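PDB 4ZQX: polyhedrin from Uranotaenia sapphirina cypovirus, which forms the crystalline matrix of cypovirus polyhedra, the intracellular protein crystals in which virus particles are embedded, and carries bound ATP. Local coordinates for residues A[41-46]-A[206-211]; A[27-32]-A[49-54]. All blocks are in the same frame, centred on the assembly; numbering follows the deposited sequence. Where two conformers were deposited one is given.

Contact 1 (A[41-46]-A[206-211]); sequences KSFHFA and ECTQWF
Lys41 lies alongside Trp210 at one end of this antiparallel strand pair, its CG over one face of the indole, 4.2 Å from the centroid of the five-membered ring. The extended chain continues past the ring, and CE comes 3.5 Å from Trp210 NE1; NZ hydrogen-bonds to Glu59 O and forms a salt bridge with Asp63 OD1, the oxygen that also takes the Trp210 NE1 bond. Ser42 forms a hydrogen-bonded pair with Gln209, each backbone N donating to the other residue's O. With chi1 65° its OG sits between backbone N and carbonyl carbon, meeting the edge of the Phe211 ring in plane, 3.6 Å from CE2, and sharing a water with Cys207 O. Phe43 flanks Thr208 in a non-hydrogen-bonded pair. Its ring edge faces OE1 of Glu206 in one of that residue's two conformers, the carboxylate oxygen whose syn lone pair accepts a 2.6 Å bond from Thr208 OG1. His44 pairs with Cys207: His44 N donates to Cys207 O at 2.9 Å, whereas the return bond is weak at 3.3 Å. Phe45 finally offers a ring face to CG of the same Glu206 conformer, 4.2 Å from the ring centroid. Strand 207-211 is the sheet's outermost strand within the chain, with strand 27-34 on the far side of 40-47; Phe43 and Phe45 pack on strand 50-55, while Ser42, Gln209 and Phe211 touch helix 214-225.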
loop_
_atom_site.group_PDB
_atom_site.type_symbol
_atom_site.label_atom_id
_atom_site.label_comp_id
_atom_site.label_asym_id
_atom_site.label_seq_id
_atom_site.Cartn_x
_atom_site.Cartn_y
_atom_site.Cartn_z
ATOM N N LYS A 41 -8.981 11.814 14.706
ATOM C CA LYS A 41 -8.030 11.419 13.680
ATOM C C LYS A 41 -8.813 11.294 12.384
ATOM O O LYS A 41 -9.868 10.675 12.363
ATOM C CB LYS A 41 -7.402 10.080 14.056
ATOM C CG LYS A 41 -5.978 9.931 13.691
ATOM C CD LYS A 41 -5.326 8.749 14.414
ATOM C CE LYS A 41 -4.211 8.211 13.564
ATOM N NZ LYS A 41 -3.459 7.126 14.214
ATOM N N SER A 42 -8.331 11.911 11.313
ATOM C CA SER A 42 -9.008 11.793 10.013
ATOM C C SER A 42 -8.105 11.117 8.997
ATOM O O SER A 42 -6.896 11.298 9.021
ATOM C CB SER A 42 -9.469 13.143 9.473
ATOM O OG SER A 42 -8.369 13.983 9.196
ATOM N N PHE A 43 -8.724 10.339 8.114
ATOM C CA PHE A 43 -8.037 9.584 7.077
ATOM C C PHE A 43 -8.728 9.916 5.772
ATOM O O PHE A 43 -9.950 9.759 5.667
ATOM C CB PHE A 43 -8.169 8.072 7.315
ATOM C CG PHE A 43 -7.699 7.608 8.685
ATOM C CD1 PHE A 43 -8.548 7.675 9.781
ATOM C CD2 PHE A 43 -6.422 7.084 8.868
ATOM C CE1 PHE A 43 -8.128 7.237 11.048
ATOM C CE2 PHE A 43 -5.995 6.642 10.132
ATOM C CZ PHE A 43 -6.855 6.727 11.219
ATOM N N HIS A 44 -7.964 10.387 4.791
ATOM C CA HIS A 44 -8.519 10.726 3.478
ATOM C C HIS A 44 -8.041 9.795 2.371
ATOM O O HIS A 44 -6.834 9.561 2.236
ATOM C CB HIS A 44 -8.163 12.162 3.082
ATOM C CG HIS A 44 -8.570 12.485 1.682
ATOM N ND1 HIS A 44 -7.678 12.506 0.630
ATOM C CD2 HIS A 44 -9.790 12.735 1.147
ATOM C CE1 HIS A 44 -8.327 12.784 -0.488
ATOM N NE2 HIS A 44 -9.609 12.917 -0.204
ATOM N N PHE A 45 -8.986 9.308 1.562
ATOM C CA PHE A 45 -8.695 8.453 0.409
ATOM C C PHE A 45 -9.465 8.992 -0.774
ATOM O O PHE A 45 -10.548 9.541 -0.607
ATOM C CB PHE A 45 -9.173 7.009 0.621
ATOM C CG PHE A 45 -8.576 6.329 1.815
ATOM C CD1 PHE A 45 -9.153 6.476 3.066
ATOM C CD2 PHE A 45 -7.458 5.515 1.685
ATOM C CE1 PHE A 45 -8.609 5.839 4.178
ATOM C CE2 PHE A 45 -6.907 4.881 2.794
ATOM C CZ PHE A 45 -7.489 5.036 4.037
ATOM N N ALA A 46 -8.940 8.793 -1.972
ATOM C CA ALA A 46 -9.644 9.203 -3.187
ATOM C C ALA A 46 -9.253 8.347 -4.378
ATOM O O ALA A 46 -8.113 7.897 -4.487
ATOM C CB ALA A 46 -9.347 10.662 -3.490
ATOM N N GLU A 206 -2.707 9.045 0.125
ATOM C CA GLU A 206 -3.523 9.133 1.336
ATOM C C GLU A 206 -3.046 10.294 2.206
ATOM O O GLU A 206 -1.922 10.790 2.038
ATOM C CB GLU A 206 -3.403 7.812 2.119
ATOM C CG GLU A 206 -4.337 7.642 3.341
ATOM C CD GLU A 206 -3.735 8.080 4.681
ATOM O OE1 GLU A 206 -4.524 8.336 5.611
ATOM O OE2 GLU A 206 -2.495 8.150 4.818
ATOM N N CYS A 207 -3.882 10.724 3.145
ATOM C CA CYS A 207 -3.450 11.711 4.133
ATOM C C CYS A 207 -4.150 11.491 5.467
ATOM O O CYS A 207 -5.376 11.418 5.532
ATOM C CB CYS A 207 -3.706 13.135 3.631
ATOM S SG CYS A 207 -3.093 14.410 4.773
ATOM N N THR A 208 -3.342 11.393 6.523
ATOM C CA THR A 208 -3.806 11.202 7.889
ATOM C C THR A 208 -3.528 12.482 8.655
ATOM O O THR A 208 -2.420 13.030 8.569
ATOM C CB THR A 208 -3.049 10.050 8.588
ATOM O OG1 THR A 208 -3.249 8.831 7.866
ATOM C CG2 THR A 208 -3.511 9.862 10.041
ATOM N N GLN A 209 -4.517 12.950 9.414
ATOM C CA GLN A 209 -4.341 14.138 10.254
ATOM C C GLN A 209 -4.859 13.889 11.654
ATOM O O GLN A 209 -5.782 13.098 11.860
ATOM C CB GLN A 209 -5.046 15.349 9.638
ATOM C CG GLN A 209 -4.380 15.868 8.371
ATOM C CD GLN A 209 -5.215 16.933 7.667
ATOM O OE1 GLN A 209 -6.341 16.677 7.250
ATOM N NE2 GLN A 209 -4.677 18.135 7.553
ATOM N N TRP A 210 -4.244 14.584 12.606
ATOM C CA TRP A 210 -4.577 14.502 14.023
ATOM C C TRP A 210 -5.095 15.854 14.478
ATOM O O TRP A 210 -4.512 16.876 14.137
ATOM C CB TRP A 210 -3.325 14.202 14.840
ATOM C CG TRP A 210 -2.747 12.838 14.664
ATOM C CD1 TRP A 210 -2.869 11.790 15.522
ATOM C CD2 TRP A 210 -1.935 12.380 13.579
ATOM N NE1 TRP A 210 -2.189 10.699 15.039
ATOM C CE2 TRP A 210 -1.605 11.036 13.844
ATOM C CE3 TRP A 210 -1.459 12.972 12.409
ATOM C CZ2 TRP A 210 -0.826 10.271 12.985
ATOM C CZ3 TRP A 210 -0.677 12.202 11.544
ATOM C CH2 TRP A 210 -0.365 10.864 11.846
ATOM N N PHE A 211 -6.173 15.863 15.254
ATOM C CA PHE A 211 -6.726 17.097 15.815
ATOM C C PHE A 211 -7.054 16.895 17.294
ATOM O O PHE A 211 -7.474 15.808 17.704
ATOM C CB PHE A 211 -7.994 17.509 15.063
ATOM C CG PHE A 211 -7.795 17.683 13.585
ATOM C CD1 PHE A 211 -7.375 18.896 13.059
ATOM C CD2 PHE A 211 -8.028 16.637 12.723
ATOM C CE1 PHE A 211 -7.193 19.055 11.681
ATOM C CE2 PHE A 211 -7.836 16.790 11.351
ATOM C CZ PHE A 211 -7.419 17.999 10.839
HETATM O O HOH W 1 -7.331 13.486 6.661
#

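Contact 2 (A[27-32]-A[49-54]); sequences MELVIV and FVIKGV
Ile51 drives its CD1 methyl against the backbone and CB of Met27, and this insertion is the tight half of the contact. CD1 lies 3.5 Å from Met27 O and 3.6 Å from Met27 CB, and it also reaches Leu29 CB at 3.9 Å. The extended arm (chi2 177°) carries CD1 forward from CG1, while the CG2 branch turns to Leu29, 4.0 Å from its CD2. One isoleucine thus spans Met27 and Leu29, CD1 touching both and CG2 Leu29 alone. Met27 adds a second touch: its chain bends at chi3 (-74°), bringing the terminal CE to 3.7 Å from Phe49 O.

Farther along, the packing thins. Leu29 CD2 meets Gly53 only through its CA, at 4.2 Å, and Ile31 CD1 stays 5.2 Å from Gly53 CA. On the outer side of 50-54, Lys52 points away from strand 27-34 and is partly exposed; its NZ binds backbone oxygens of Leu201 and Ile198 of the third subunit. Glu28 also points away from 50-54 but stays buried, OE1 hydrogen-bonded to His44 NE2.

The strand axes run 8.0 Å apart at closest approach, inclined by 15°, and apolar side chains fill the interval. Phe45, from the sheet of 27-34, and Val178, from that of 50-55, also pack against Ile51. This is face-to-face packing of two antiparallel sheets, the arrangement of a beta-sandwich core.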
loop_
_atom_site.group_PDB
_atom_site.type_symbol
_atom_site.label_atom_id
_atom_site.label_comp_id
_atom_site.label_asym_id
_atom_site.label_seq_id
_atom_site.Cartn_x
_atom_site.Cartn_y
_atom_site.Cartn_z
ATOM N N MET A 27 -13.794 10.330 -6.617
ATOM C CA MET A 27 -14.693 10.222 -5.467
ATOM C C MET A 27 -13.839 10.459 -4.231
ATOM O O MET A 27 -12.626 10.181 -4.254
ATOM C CB MET A 27 -15.337 8.840 -5.383
ATOM C CG MET A 27 -16.206 8.483 -6.589
ATOM S SD MET A 27 -16.700 6.737 -6.554
ATOM C CE MET A 27 -15.161 5.967 -7.015
ATOM N N GLU A 28 -14.456 10.980 -3.169
ATOM C CA GLU A 28 -13.725 11.346 -1.955
ATOM C C GLU A 28 -14.260 10.600 -0.740
ATOM O O GLU A 28 -15.477 10.482 -0.558
ATOM C CB GLU A 28 -13.842 12.851 -1.693
ATOM C CG GLU A 28 -13.515 13.735 -2.877
ATOM C CD GLU A 28 -12.040 13.782 -3.244
ATOM O OE1 GLU A 28 -11.207 13.424 -2.395
ATOM O OE2 GLU A 28 -11.722 14.213 -4.378
ATOM N N LEU A 29 -13.347 10.109 0.098
ATOM C CA LEU A 29 -13.701 9.446 1.356
ATOM C C LEU A 29 -12.891 10.066 2.501
ATOM O O LEU A 29 -11.664 10.110 2.451
ATOM C CB LEU A 29 -13.398 7.943 1.274
ATOM C CG LEU A 29 -13.471 7.122 2.569
ATOM C CD1 LEU A 29 -14.882 7.059 3.119
ATOM C CD2 LEU A 29 -12.921 5.717 2.340
ATOM N N VAL A 30 -13.581 10.574 3.510
ATOM C CA VAL A 30 -12.939 10.964 4.754
ATOM C C VAL A 30 -13.525 10.166 5.890
ATOM O O VAL A 30 -14.724 10.181 6.126
ATOM C CB VAL A 30 -13.107 12.454 5.063
ATOM C CG1 VAL A 30 -12.478 12.796 6.426
ATOM C CG2 VAL A 30 -12.465 13.288 3.973
ATOM N N ILE A 31 -12.656 9.453 6.586
ATOM C CA ILE A 31 -13.048 8.732 7.781
ATOM C C ILE A 31 -12.552 9.496 8.981
ATOM O O ILE A 31 -11.388 9.876 9.025
ATOM C CB ILE A 31 -12.440 7.329 7.776
ATOM C CG1 ILE A 31 -12.929 6.588 6.530
ATOM C CG2 ILE A 31 -12.810 6.575 9.062
ATOM C CD1 ILE A 31 -12.296 5.266 6.305
ATOM N N VAL A 32 -13.448 9.750 9.934
ATOM C CA VAL A 32 -13.077 10.430 11.165
ATOM C C VAL A 32 -13.328 9.534 12.366
ATOM O O VAL A 32 -14.465 9.072 12.587
ATOM C CB VAL A 32 -13.909 11.712 11.367
ATOM C CG1 VAL A 32 -13.485 12.456 12.653
ATOM C CG2 VAL A 32 -13.815 12.613 10.137
ATOM N N PHE A 49 -12.373 5.488 -9.685
ATOM C CA PHE A 49 -13.026 4.238 -10.099
ATOM C C PHE A 49 -13.431 3.337 -8.930
ATOM O O PHE A 49 -14.563 2.857 -8.864
ATOM C CB PHE A 49 -12.091 3.505 -11.063
ATOM C CG PHE A 49 -11.642 4.365 -12.206
ATOM C CD1 PHE A 49 -12.552 4.770 -13.162
ATOM C CD2 PHE A 49 -10.327 4.801 -12.306
ATOM C CE1 PHE A 49 -12.161 5.578 -14.216
ATOM C CE2 PHE A 49 -9.930 5.603 -13.363
ATOM C CZ PHE A 49 -10.850 5.992 -14.312
ATOM N N VAL A 50 -12.508 3.104 -8.012
ATOM C CA VAL A 50 -12.807 2.390 -6.773
ATOM C C VAL A 50 -11.955 2.952 -5.657
ATOM O O VAL A 50 -10.727 2.872 -5.724
ATOM C CB VAL A 50 -12.493 0.865 -6.860
ATOM C CG1 VAL A 50 -13.088 0.177 -5.660
ATOM C CG2 VAL A 50 -13.008 0.259 -8.132
ATOM N N ILE A 51 -12.583 3.542 -4.638
ATOM C CA ILE A 51 -11.830 3.932 -3.440
ATOM C C ILE A 51 -11.669 2.681 -2.595
ATOM O O ILE A 51 -12.644 1.965 -2.366
ATOM C CB ILE A 51 -12.526 4.991 -2.561
ATOM C CG1 ILE A 51 -12.931 6.219 -3.376
ATOM C CG2 ILE A 51 -11.596 5.378 -1.384
ATOM C CD1 ILE A 51 -13.679 7.266 -2.557
ATOM N N LYS A 52 -10.446 2.421 -2.140
ATOM C CA LYS A 52 -10.177 1.323 -1.218
ATOM C C LYS A 52 -9.597 1.900 0.071
ATOM O O LYS A 52 -8.419 2.219 0.141
ATOM C CB LYS A 52 -9.224 0.323 -1.865
ATOM C CG LYS A 52 -9.853 -0.331 -3.076
ATOM C CD LYS A 52 -8.939 -1.264 -3.798
ATOM C CE LYS A 52 -9.671 -1.824 -5.025
ATOM N NZ LYS A 52 -8.954 -2.894 -5.744
ATOM N N GLY A 53 -10.462 2.091 1.066
ATOM C CA GLY A 53 -10.082 2.678 2.336
ATOM C C GLY A 53 -9.816 1.567 3.329
ATOM O O GLY A 53 -10.745 0.972 3.862
ATOM N N VAL A 54 -8.540 1.258 3.537
ATOM C CA VAL A 54 -8.139 0.095 4.326
ATOM C C VAL A 54 -7.294 0.587 5.472
ATOM O O VAL A 54 -6.238 1.180 5.245
ATOM C CB VAL A 54 -7.310 -0.900 3.474
ATOM C CG1 VAL A 54 -6.867 -2.101 4.321
ATOM C CG2 VAL A 54 -8.117 -1.331 2.246
#

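Both contacts are buried, and strand 40-47 connects them: it pairs with 207-211 in contact 1, with 27-34 on its other edge, and leads directly into 50-55 of contact 2. Contact 1 works within one sheet, by backbone hydrogen bonds, a shared water and polar groups beside aromatic rings; contact 2 works between sheets through aliphatic and thioether side chains. The two meet where Phe43 N bonds to Ile31 O at 2.9 Å and Ala46 CB packs against Met27 O. Contact 2 lies nearer the centre of the chain. In contact 1, Gln209 NE2 hydrogen-bonds to Asn80 of the second subunit, so the edge strand also faces the subunit interface.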